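Alcohol dehydrogenase, zinc-containing (Thermotoga maritima, PDB 3IP1) catalyses the NAD(+)-dependent oxidation of scyllo-inosose to 3-dehydro-scyllo-inosose and probably takes part in myo-inositol degradation. Local coordinates at residues Glu129-His135 / Cys147-Leu153; Ser198-Ala203 / Ser341-His347; Gly27-Gly33 / Pro86-Phe91. All coordinates share one frame. Numbering follows the deposited sequence.

Contact 1 (Glu129-His135 / Cys147-Leu153); sequences EMLWCGH and CENLNEL. With CD (cadmium ion), chain E.
Metal ligation is the strongest link here: C133 SG and C147 SG each bind the cadmium ion at 2.5 Å, with chi1 p for C133 and t for C147, and C136 and C139 from the intervening lobe complete the four-cysteine site, a zinc site of this enzyme. The thiolates also accept amide hydrogen bonds, C133 N to C147 SG across the segments (3.2 Å), and H135 N to C133 SG (3.3 Å) and N149 N to C147 SG (3.2 Å) within them. From the metal the chains run on as a short antiparallel pair. L131 N donates to N151 O (2.9 Å), N151 N weakly to L131 O (3.3 Å), and L153 N to E129 O (3.1 Å); M130 faces E152 as a non-hydrogen-bonded pair, CA-CA 5.2 Å. A water donates to L131 O (2.5 Å) and accepts from N151 ND2 (2.9 Å), while N156 holds N151 OD1. Selenomethionine M130 is mmm; M130 CE lies 3.7 Å from L150 CD2. L131 CD2 lies 4.2 Å from L153 CB. E129 OE2 and E152 OE1 approach to 2.6 Å. The N-H...S hydrogen bonds are consistent with stabilised thiolates at a tetracysteine site.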
loop_
_atom_site.group_PDB
_atom_site.type_symbol
_atom_site.label_atom_id
_atom_site.label_comp_id
_atom_site.label_asym_id
_atom_site.label_seq_id
_atom_site.Cartn_x
_atom_site.Cartn_y
_atom_site.Cartn_z
ATOM N N GLU A 129 -2.883 5.646 -26.501
ATOM C CA GLU A 129 -3.986 5.172 -27.331
ATOM C C GLU A 129 -5.367 5.307 -26.626
ATOM O O GLU A 129 -6.400 5.456 -27.306
ATOM C CB GLU A 129 -3.676 3.727 -27.773
ATOM C CG GLU A 129 -4.775 2.976 -28.507
ATOM C CD GLU A 129 -5.821 2.355 -27.573
ATOM O OE1 GLU A 129 -5.594 2.241 -26.358
ATOM O OE2 GLU A 129 -6.887 1.973 -28.071
HETATM N N MSE A 130 -5.378 5.260 -25.292
HETATM C CA MSE A 130 -6.612 5.409 -24.518
HETATM C C MSE A 130 -6.906 6.892 -24.386
HETATM O O MSE A 130 -6.219 7.590 -23.659
HETATM C CB MSE A 130 -6.483 4.800 -23.115
HETATM C CG MSE A 130 -6.037 3.325 -23.037
HETATM SE SE MSE A 130 -7.415 2.053 -23.631
HETATM C CE MSE A 130 -8.418 1.956 -21.944
ATOM N N LEU A 131 -7.911 7.379 -25.097
ATOM C CA LEU A 131 -8.219 8.797 -25.075
ATOM C C LEU A 131 -9.252 9.086 -23.974
ATOM O O LEU A 131 -10.450 9.212 -24.235
ATOM C CB LEU A 131 -8.633 9.295 -26.473
ATOM C CG LEU A 131 -7.807 8.714 -27.645
ATOM C CD1 LEU A 131 -8.408 9.087 -28.993
ATOM C CD2 LEU A 131 -6.283 9.064 -27.583
ATOM N N TRP A 132 -8.758 9.138 -22.731
ATOM C CA TRP A 132 -9.567 9.415 -21.530
ATOM C C TRP A 132 -10.081 10.862 -21.503
ATOM O O TRP A 132 -9.436 11.776 -22.030
ATOM C CB TRP A 132 -8.752 9.121 -20.260
ATOM C CG TRP A 132 -7.309 9.572 -20.350
ATOM C CD1 TRP A 132 -6.253 8.828 -20.775
ATOM C CD2 TRP A 132 -6.780 10.868 -20.018
ATOM N NE1 TRP A 132 -5.090 9.574 -20.728
ATOM C CE2 TRP A 132 -5.387 10.827 -20.265
ATOM C CE3 TRP A 132 -7.343 12.054 -19.520
ATOM C CZ2 TRP A 132 -4.554 11.926 -20.055
ATOM C CZ3 TRP A 132 -6.498 13.148 -19.288
ATOM C CH2 TRP A 132 -5.127 13.069 -19.558
ATOM N N CYS A 133 -11.258 11.067 -20.918
ATOM C CA CYS A 133 -11.922 12.384 -20.977
ATOM C C CYS A 133 -11.305 13.373 -19.985
ATOM O O CYS A 133 -11.196 14.557 -20.277
ATOM C CB CYS A 133 -13.449 12.260 -20.795
ATOM S SG CYS A 133 -14.084 11.932 -19.090
ATOM N N GLY A 134 -10.879 12.894 -18.821
ATOM C CA GLY A 134 -10.298 13.773 -17.830
ATOM C C GLY A 134 -11.285 14.289 -16.804
ATOM O O GLY A 134 -10.868 14.867 -15.819
ATOM N N HIS A 135 -12.581 14.055 -17.004
ATOM C CA HIS A 135 -13.611 14.651 -16.135
ATOM C C HIS A 135 -14.576 13.669 -15.449
ATOM O O HIS A 135 -15.281 14.050 -14.487
ATOM C CB HIS A 135 -14.411 15.760 -16.874
ATOM C CG HIS A 135 -15.099 15.307 -18.126
ATOM N ND1 HIS A 135 -16.296 14.614 -18.117
ATOM C CD2 HIS A 135 -14.784 15.491 -19.431
ATOM C CE1 HIS A 135 -16.667 14.357 -19.359
ATOM N NE2 HIS A 135 -15.771 14.884 -20.177
ATOM N N CYS A 147 -11.938 5.177 -17.749
ATOM C CA CYS A 147 -12.706 6.336 -18.238
ATOM C C CYS A 147 -14.109 5.965 -18.712
ATOM O O CYS A 147 -14.266 5.026 -19.489
ATOM C CB CYS A 147 -11.949 6.971 -19.414
ATOM S SG CYS A 147 -12.810 8.377 -20.172
ATOM N N GLU A 148 -15.123 6.698 -18.274
ATOM C CA GLU A 148 -16.497 6.422 -18.709
ATOM C C GLU A 148 -16.836 6.996 -20.111
ATOM O O GLU A 148 -17.865 6.679 -20.683
ATOM C CB GLU A 148 -17.502 6.921 -17.659
ATOM C CG GLU A 148 -17.503 6.083 -16.362
ATOM C CD GLU A 148 -18.560 6.528 -15.355
ATOM O OE1 GLU A 148 -19.084 7.656 -15.478
ATOM O OE2 GLU A 148 -18.856 5.763 -14.421
ATOM N N ASN A 149 -15.976 7.845 -20.655
ATOM C CA ASN A 149 -16.249 8.457 -21.948
ATOM C C ASN A 149 -15.064 8.266 -22.883
ATOM O O ASN A 149 -14.622 9.198 -23.532
ATOM C CB ASN A 149 -16.583 9.937 -21.746
ATOM C CG ASN A 149 -17.765 10.124 -20.836
ATOM O OD1 ASN A 149 -18.823 9.508 -21.048
ATOM N ND2 ASN A 149 -17.593 10.922 -19.777
ATOM N N LEU A 150 -14.561 7.038 -22.930
ATOM C CA LEU A 150 -13.346 6.682 -23.634
ATOM C C LEU A 150 -13.509 6.658 -25.167
ATOM O O LEU A 150 -14.515 6.167 -25.674
ATOM C CB LEU A 150 -12.907 5.298 -23.141
ATOM C CG LEU A 150 -11.628 4.603 -23.644
ATOM C CD1 LEU A 150 -10.301 5.224 -23.108
ATOM C CD2 LEU A 150 -11.698 3.109 -23.262
ATOM N N ASN A 151 -12.514 7.187 -25.886
ATOM C CA ASN A 151 -12.311 6.895 -27.307
ATOM C C ASN A 151 -10.961 6.219 -27.460
ATOM O O ASN A 151 -10.156 6.201 -26.518
ATOM C CB ASN A 151 -12.350 8.180 -28.140
ATOM C CG ASN A 151 -13.733 8.772 -28.207
ATOM O OD1 ASN A 151 -14.569 8.292 -28.957
ATOM N ND2 ASN A 151 -13.996 9.800 -27.395
ATOM N N GLU A 152 -10.694 5.670 -28.642
ATOM C CA GLU A 152 -9.485 4.902 -28.846
ATOM C C GLU A 152 -8.851 5.173 -30.194
ATOM O O GLU A 152 -9.463 4.976 -31.259
ATOM C CB GLU A 152 -9.736 3.401 -28.638
ATOM C CG GLU A 152 -9.650 2.989 -27.172
ATOM C CD GLU A 152 -9.846 1.521 -26.949
ATOM O OE1 GLU A 152 -8.844 0.779 -26.873
ATOM O OE2 GLU A 152 -11.016 1.097 -26.857
ATOM N N LEU A 153 -7.612 5.642 -30.120
ATOM C CA LEU A 153 -6.816 5.962 -31.280
ATOM C C LEU A 153 -6.582 4.706 -32.121
ATOM O O LEU A 153 -6.102 3.703 -31.608
ATOM C CB LEU A 153 -5.470 6.522 -30.818
ATOM C CG LEU A 153 -4.627 7.140 -31.920
ATOM C CD1 LEU A 153 -5.182 8.521 -32.282
ATOM C CD2 LEU A 153 -3.193 7.205 -31.442
HETATM CD CD CD E . -12.966 9.864 -18.195
HETATM O O HOH W 1 -12.097 10.641 -25.442
#

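Contact 2 (Ser198-Ala203 / Ser341-His347); sequences SVAYNA and SQGHSGH
A helix meets an irregular loop here, largely through water: S198-A203, inside helix 194-207, packs on S341-H347, which leaves strand 337-340 of the parallel sheet and leads to helix 349-358. The helical turns are regular, with N202 N bonded to S198 O (2.8 Å) and A203 N to V199 O (3.0 Å). The loop starts extended at S341 and Q342, takes positive phi at G343 (84°), and passes along the helix so that V199 CA is 4.6 Å from H344 CA and A203 CA 5.3 Å from S341 CA. One water joins the two: it donates to V199 O (2.9 Å) and G343 O (3.0 Å) and accepts from N202 ND2 (3.1 Å) and S341 OG (2.6 Å). N202, chi1 t, points toward the loop; a second water lies 2.9 Å from both N202 OD1 and S345 O. V199 CA-H points at G343 O (3.5 Å), S198 CB meets H344 CB (3.7 Å), A203 CB lies 3.5 Å from S341 OG, and V199 CG2 sits at the edge of the H344 ring, 4.0 Å from ND1. H344 has chi1 p; its NE2 accepts a hydrogen bond from the backbone N of E129, and its side chain touches the metal ligand E195, while V199 packs on I225, a probable NAD(+) contact. Such a junction is characteristic of the interdomain cleft of zinc-containing alcohol dehydrogenases, where the Rossmann-type coenzyme domain adjoins the catalytic domain and its metal.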
loop_
_atom_site.group_PDB
_atom_site.type_symbol
_atom_site.label_atom_id
_atom_site.label_comp_id
_atom_site.label_asym_id
_atom_site.label_seq_id
_atom_site.Cartn_x
_atom_site.Cartn_y
_atom_site.Cartn_z
ATOM N N SER A 198 4.182 -0.027 -22.061
ATOM C CA SER A 198 3.401 0.563 -20.966
ATOM C C SER A 198 2.214 -0.291 -20.569
ATOM O O SER A 198 1.786 -0.252 -19.414
ATOM C CB SER A 198 2.926 1.978 -21.349
ATOM O OG SER A 198 4.042 2.849 -21.501
ATOM N N VAL A 199 1.665 -1.045 -21.522
ATOM C CA VAL A 199 0.652 -2.048 -21.200
ATOM C C VAL A 199 1.242 -3.077 -20.216
ATOM O O VAL A 199 0.628 -3.370 -19.186
ATOM C CB VAL A 199 0.117 -2.763 -22.477
ATOM C CG1 VAL A 199 -0.694 -4.013 -22.111
ATOM C CG2 VAL A 199 -0.731 -1.795 -23.348
ATOM N N ALA A 200 2.408 -3.630 -20.552
ATOM C CA ALA A 200 3.133 -4.554 -19.682
ATOM C C ALA A 200 3.471 -3.887 -18.347
ATOM O O ALA A 200 3.287 -4.470 -17.278
ATOM C CB ALA A 200 4.423 -5.025 -20.364
ATOM N N TYR A 201 3.957 -2.655 -18.422
ATOM C CA TYR A 201 4.346 -1.930 -17.214
ATOM C C TYR A 201 3.155 -1.752 -16.274
ATOM O O TYR A 201 3.272 -2.025 -15.091
ATOM C CB TYR A 201 4.969 -0.580 -17.580
ATOM C CG TYR A 201 5.686 0.137 -16.451
ATOM C CD1 TYR A 201 4.970 0.767 -15.428
ATOM C CD2 TYR A 201 7.091 0.234 -16.435
ATOM C CE1 TYR A 201 5.631 1.454 -14.388
ATOM C CE2 TYR A 201 7.756 0.922 -15.427
ATOM C CZ TYR A 201 7.017 1.526 -14.396
ATOM O OH TYR A 201 7.660 2.205 -13.383
ATOM N N ASN A 202 2.023 -1.300 -16.814
ATOM C CA ASN A 202 0.790 -1.142 -16.034
ATOM C C ASN A 202 0.379 -2.478 -15.408
ATOM O O ASN A 202 -0.044 -2.542 -14.257
ATOM C CB ASN A 202 -0.337 -0.611 -16.928
ATOM C CG ASN A 202 -1.639 -0.339 -16.158
ATOM O OD1 ASN A 202 -1.699 0.545 -15.304
ATOM N ND2 ASN A 202 -2.698 -1.079 -16.496
ATOM N N ALA A 203 0.538 -3.551 -16.171
ATOM C CA ALA A 203 0.141 -4.854 -15.707
ATOM C C ALA A 203 1.012 -5.355 -14.565
ATOM O O ALA A 203 0.485 -5.866 -13.590
ATOM C CB ALA A 203 0.120 -5.846 -16.870
ATOM N N SER A 341 -5.774 -6.501 -15.441
ATOM C CA SER A 341 -5.144 -5.271 -15.902
ATOM C C SER A 341 -5.603 -4.945 -17.312
ATOM O O SER A 341 -5.856 -5.858 -18.107
ATOM C CB SER A 341 -3.627 -5.440 -15.894
ATOM O OG SER A 341 -2.988 -4.241 -16.289
ATOM N N GLN A 342 -5.700 -3.655 -17.625
ATOM C CA GLN A 342 -5.917 -3.209 -19.009
ATOM C C GLN A 342 -5.368 -1.788 -19.187
ATOM O O GLN A 342 -5.329 -1.004 -18.215
ATOM C CB GLN A 342 -7.402 -3.257 -19.401
ATOM C CG GLN A 342 -8.211 -2.012 -18.998
ATOM C CD GLN A 342 -9.663 -2.041 -19.477
ATOM O OE1 GLN A 342 -10.100 -3.003 -20.100
ATOM N NE2 GLN A 342 -10.417 -0.977 -19.174
ATOM N N GLY A 343 -4.929 -1.469 -20.407
ATOM C CA GLY A 343 -4.540 -0.093 -20.730
ATOM C C GLY A 343 -3.113 0.270 -20.354
ATOM O O GLY A 343 -2.302 -0.595 -19.956
ATOM N N HIS A 344 -2.797 1.558 -20.476
ATOM C CA HIS A 344 -1.414 2.008 -20.366
ATOM C C HIS A 344 -1.359 3.469 -19.898
ATOM O O HIS A 344 -0.283 4.038 -19.779
ATOM C CB HIS A 344 -0.765 1.880 -21.742
ATOM C CG HIS A 344 -1.561 2.542 -22.823
ATOM N ND1 HIS A 344 -2.259 1.832 -23.777
ATOM C CD2 HIS A 344 -1.808 3.852 -23.071
ATOM C CE1 HIS A 344 -2.889 2.679 -24.575
ATOM N NE2 HIS A 344 -2.625 3.911 -24.175
ATOM N N SER A 345 -2.522 4.064 -19.662
ATOM C CA SER A 345 -2.617 5.490 -19.283
ATOM C C SER A 345 -2.481 5.684 -17.777
ATOM O O SER A 345 -2.556 4.718 -17.020
ATOM C CB SER A 345 -3.957 6.087 -19.782
ATOM O OG SER A 345 -4.033 5.998 -21.205
ATOM N N GLY A 346 -2.248 6.929 -17.363
ATOM C CA GLY A 346 -2.213 7.311 -15.960
ATOM C C GLY A 346 -0.971 6.867 -15.220
ATOM O O GLY A 346 -0.101 6.196 -15.801
ATOM N N HIS A 347 -0.892 7.259 -13.939
ATOM C CA HIS A 347 0.125 6.744 -12.979
ATOM C C HIS A 347 1.566 7.097 -13.322
ATOM O O HIS A 347 2.474 6.694 -12.622
ATOM C CB HIS A 347 -0.026 5.211 -12.797
ATOM C CG HIS A 347 -1.437 4.789 -12.523
ATOM N ND1 HIS A 347 -2.042 4.973 -11.297
ATOM C CD2 HIS A 347 -2.385 4.265 -13.338
ATOM C CE1 HIS A 347 -3.293 4.549 -11.357
ATOM N NE2 HIS A 347 -3.526 4.113 -12.584
HETATM O O HOH W 2 -2.180 -3.315 -18.633
HETATM O O HOH W 3 -0.433 3.060 -16.056
#

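Contact 3 (Gly27-Gly33 / Pro86-Phe91); sequences GKLTWLG and PGLTGF
Two extended loops of the catalytic region meet in a single antiparallel beta bridge, G27-G33 running against P86-F91. At the centre T30 and T89 form a hydrogen-bonded pair, CA-CA 5.6 Å: T30 N donates to T89 O (3.0 Å) and T89 N to T30 O (2.9 Å). Beyond it G33 N donates a hydrogen bond to G87 O (2.9 Å). G33 has no room for a side chain, since a CB would clash with G87 O and T89 OG1. Each threonine hydroxyl bonds within its own segment, T30 OG1 also weakly with D24: T30 OG1 (chi1 t) accepts from L32 N at 2.9 Å, an ST turn that bends the chain after the bridge, and T89 OG1 (chi1 p) donates to G87 O at 3.1 Å. Flanking CA-H...O contacts accompany the bridge, G90 CA to K28 O at 3.2 Å and L88 CA to T30 O at 3.3 Å. At the other end a water spans G27 O (2.6 Å) and F91 O (2.7 Å). On the side of L88 (chi1 t, chi2 p), CD1 lies over the face of the W31 indole, 3.5 Å from the five-membered-ring centroid, a CH-pi contact, and 3.8 Å from L29 CD1. Around this pair, D24 accepts the amide of W31, and W37 donates its indole NH to T89 O. T30 rests on W12 and F91 on L8 and A10, all of strand 3-12, while T89 and F91 touch M74 of helix 69-75.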
loop_
_atom_site.group_PDB
_atom_site.type_symbol
_atom_site.label_atom_id
_atom_site.label_comp_id
_atom_site.label_asym_id
_atom_site.label_seq_id
_atom_site.Cartn_x
_atom_site.Cartn_y
_atom_site.Cartn_z
ATOM N N GLY A 27 -24.674 1.913 -37.361
ATOM C CA GLY A 27 -23.984 2.123 -38.647
ATOM C C GLY A 27 -22.572 2.687 -38.538
ATOM O O GLY A 27 -21.822 2.732 -39.534
ATOM N N LYS A 28 -22.197 3.101 -37.327
ATOM C CA LYS A 28 -20.972 3.861 -37.128
ATOM C C LYS A 28 -20.022 3.357 -36.040
ATOM O O LYS A 28 -18.807 3.372 -36.227
ATOM C CB LYS A 28 -21.322 5.309 -36.842
ATOM C CG LYS A 28 -21.973 6.016 -38.015
ATOM C CD LYS A 28 -22.305 7.449 -37.625
ATOM C CE LYS A 28 -23.052 8.178 -38.727
ATOM N NZ LYS A 28 -23.847 9.289 -38.115
ATOM N N LEU A 29 -20.574 2.936 -34.905
ATOM C CA LEU A 29 -19.774 2.676 -33.712
ATOM C C LEU A 29 -20.390 1.592 -32.843
ATOM O O LEU A 29 -21.570 1.643 -32.519
ATOM C CB LEU A 29 -19.619 3.965 -32.878
ATOM C CG LEU A 29 -18.815 3.887 -31.559
ATOM C CD1 LEU A 29 -17.333 3.905 -31.818
ATOM C CD2 LEU A 29 -19.187 5.027 -30.604
ATOM N N THR A 30 -19.567 0.635 -32.433
ATOM C CA THR A 30 -20.010 -0.347 -31.451
ATOM C C THR A 30 -18.932 -0.667 -30.427
ATOM O O THR A 30 -17.735 -0.598 -30.739
ATOM C CB THR A 30 -20.523 -1.670 -32.110
ATOM O OG1 THR A 30 -21.017 -2.543 -31.088
ATOM C CG2 THR A 30 -19.428 -2.382 -32.862
ATOM N N TRP A 31 -19.372 -1.041 -29.217
ATOM C CA TRP A 31 -18.473 -1.585 -28.202
ATOM C C TRP A 31 -18.200 -3.078 -28.409
ATOM O O TRP A 31 -17.277 -3.623 -27.801
ATOM C CB TRP A 31 -18.995 -1.283 -26.789
ATOM C CG TRP A 31 -18.531 0.088 -26.340
ATOM C CD1 TRP A 31 -19.087 1.306 -26.662
ATOM C CD2 TRP A 31 -17.386 0.370 -25.533
ATOM N NE1 TRP A 31 -18.353 2.331 -26.088
ATOM C CE2 TRP A 31 -17.301 1.784 -25.398
ATOM C CE3 TRP A 31 -16.405 -0.435 -24.912
ATOM C CZ2 TRP A 31 -16.286 2.408 -24.651
ATOM C CZ3 TRP A 31 -15.390 0.194 -24.166
ATOM C CH2 TRP A 31 -15.345 1.599 -24.047
ATOM N N LEU A 32 -18.973 -3.708 -29.316
ATOM C CA LEU A 32 -18.827 -5.139 -29.631
ATOM C C LEU A 32 -18.462 -5.457 -31.097
ATOM O O LEU A 32 -19.256 -6.035 -31.864
ATOM C CB LEU A 32 -20.085 -5.907 -29.203
ATOM C CG LEU A 32 -20.329 -6.045 -27.698
ATOM C CD1 LEU A 32 -21.714 -6.632 -27.446
ATOM C CD2 LEU A 32 -19.211 -6.908 -27.020
ATOM N N GLY A 33 -17.232 -5.115 -31.467
ATOM C CA GLY A 33 -16.775 -5.240 -32.852
ATOM C C GLY A 33 -17.181 -6.511 -33.574
ATOM O O GLY A 33 -17.810 -6.462 -34.634
ATOM N N PRO A 86 -12.980 -8.081 -30.662
ATOM C CA PRO A 86 -14.275 -8.066 -29.981
ATOM C C PRO A 86 -14.684 -6.726 -29.356
ATOM O O PRO A 86 -15.815 -6.608 -28.879
ATOM C CB PRO A 86 -14.109 -9.143 -28.896
ATOM C CG PRO A 86 -12.590 -9.178 -28.607
ATOM C CD PRO A 86 -11.882 -8.566 -29.799
ATOM N N GLY A 87 -13.792 -5.730 -29.387
ATOM C CA GLY A 87 -13.994 -4.476 -28.651
ATOM C C GLY A 87 -14.505 -3.265 -29.422
ATOM O O GLY A 87 -15.084 -3.382 -30.510
ATOM N N LEU A 88 -14.303 -2.091 -28.825
ATOM C CA LEU A 88 -14.721 -0.804 -29.381
ATOM C C LEU A 88 -14.123 -0.533 -30.767
ATOM O O LEU A 88 -12.911 -0.585 -30.957
ATOM C CB LEU A 88 -14.326 0.319 -28.418
ATOM C CG LEU A 88 -14.637 1.762 -28.800
ATOM C CD1 LEU A 88 -16.167 1.997 -28.794
ATOM C CD2 LEU A 88 -13.931 2.697 -27.846
ATOM N N THR A 89 -15.002 -0.234 -31.722
ATOM C CA THR A 89 -14.635 -0.065 -33.123
ATOM C C THR A 89 -15.613 0.896 -33.821
ATOM O O THR A 89 -16.830 0.712 -33.754
ATOM C CB THR A 89 -14.622 -1.424 -33.857
ATOM O OG1 THR A 89 -15.673 -2.248 -33.332
ATOM C CG2 THR A 89 -13.288 -2.145 -33.652
ATOM N N GLY A 90 -15.066 1.916 -34.478
ATOM C CA GLY A 90 -15.857 2.916 -35.205
ATOM C C GLY A 90 -15.297 3.055 -36.614
ATOM O O GLY A 90 -14.333 3.774 -36.814
ATOM N N PHE A 91 -15.884 2.338 -37.579
ATOM C CA PHE A 91 -15.386 2.286 -38.967
ATOM C C PHE A 91 -16.187 3.176 -39.930
ATOM O O PHE A 91 -17.406 3.315 -39.772
ATOM C CB PHE A 91 -15.381 0.835 -39.479
ATOM C CG PHE A 91 -14.503 -0.113 -38.669
ATOM C CD1 PHE A 91 -13.261 0.294 -38.180
ATOM C CD2 PHE A 91 -14.918 -1.425 -38.424
ATOM C CE1 PHE A 91 -12.470 -0.563 -37.447
ATOM C CE2 PHE A 91 -14.128 -2.304 -37.698
ATOM C CZ PHE A 91 -12.889 -1.878 -37.215
HETATM O O HOH W 4 -19.767 3.265 -40.999
#

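Long-range contacts can link domains in series, and this chain is an example. Contact 3 closes first in sequence, then contact 1, then contact 2. In space contact 1 lies between the others, its centre 15 Å from contact 3 and 14 Å from contact 2, whose own centres are 22 Å apart. Contact 1 touches contact 3 through E152 and L150, which pack on L88 and W31, and contact 2 through H344 NE2, 2.9 Å from E129 N. The paired segments beside the tetracysteine site thus adjoin both the outer loops near strand 3-12 and the loop following strand 337-340 of the Rossmann-type sheet, linking catalytic and coenzyme-binding parts.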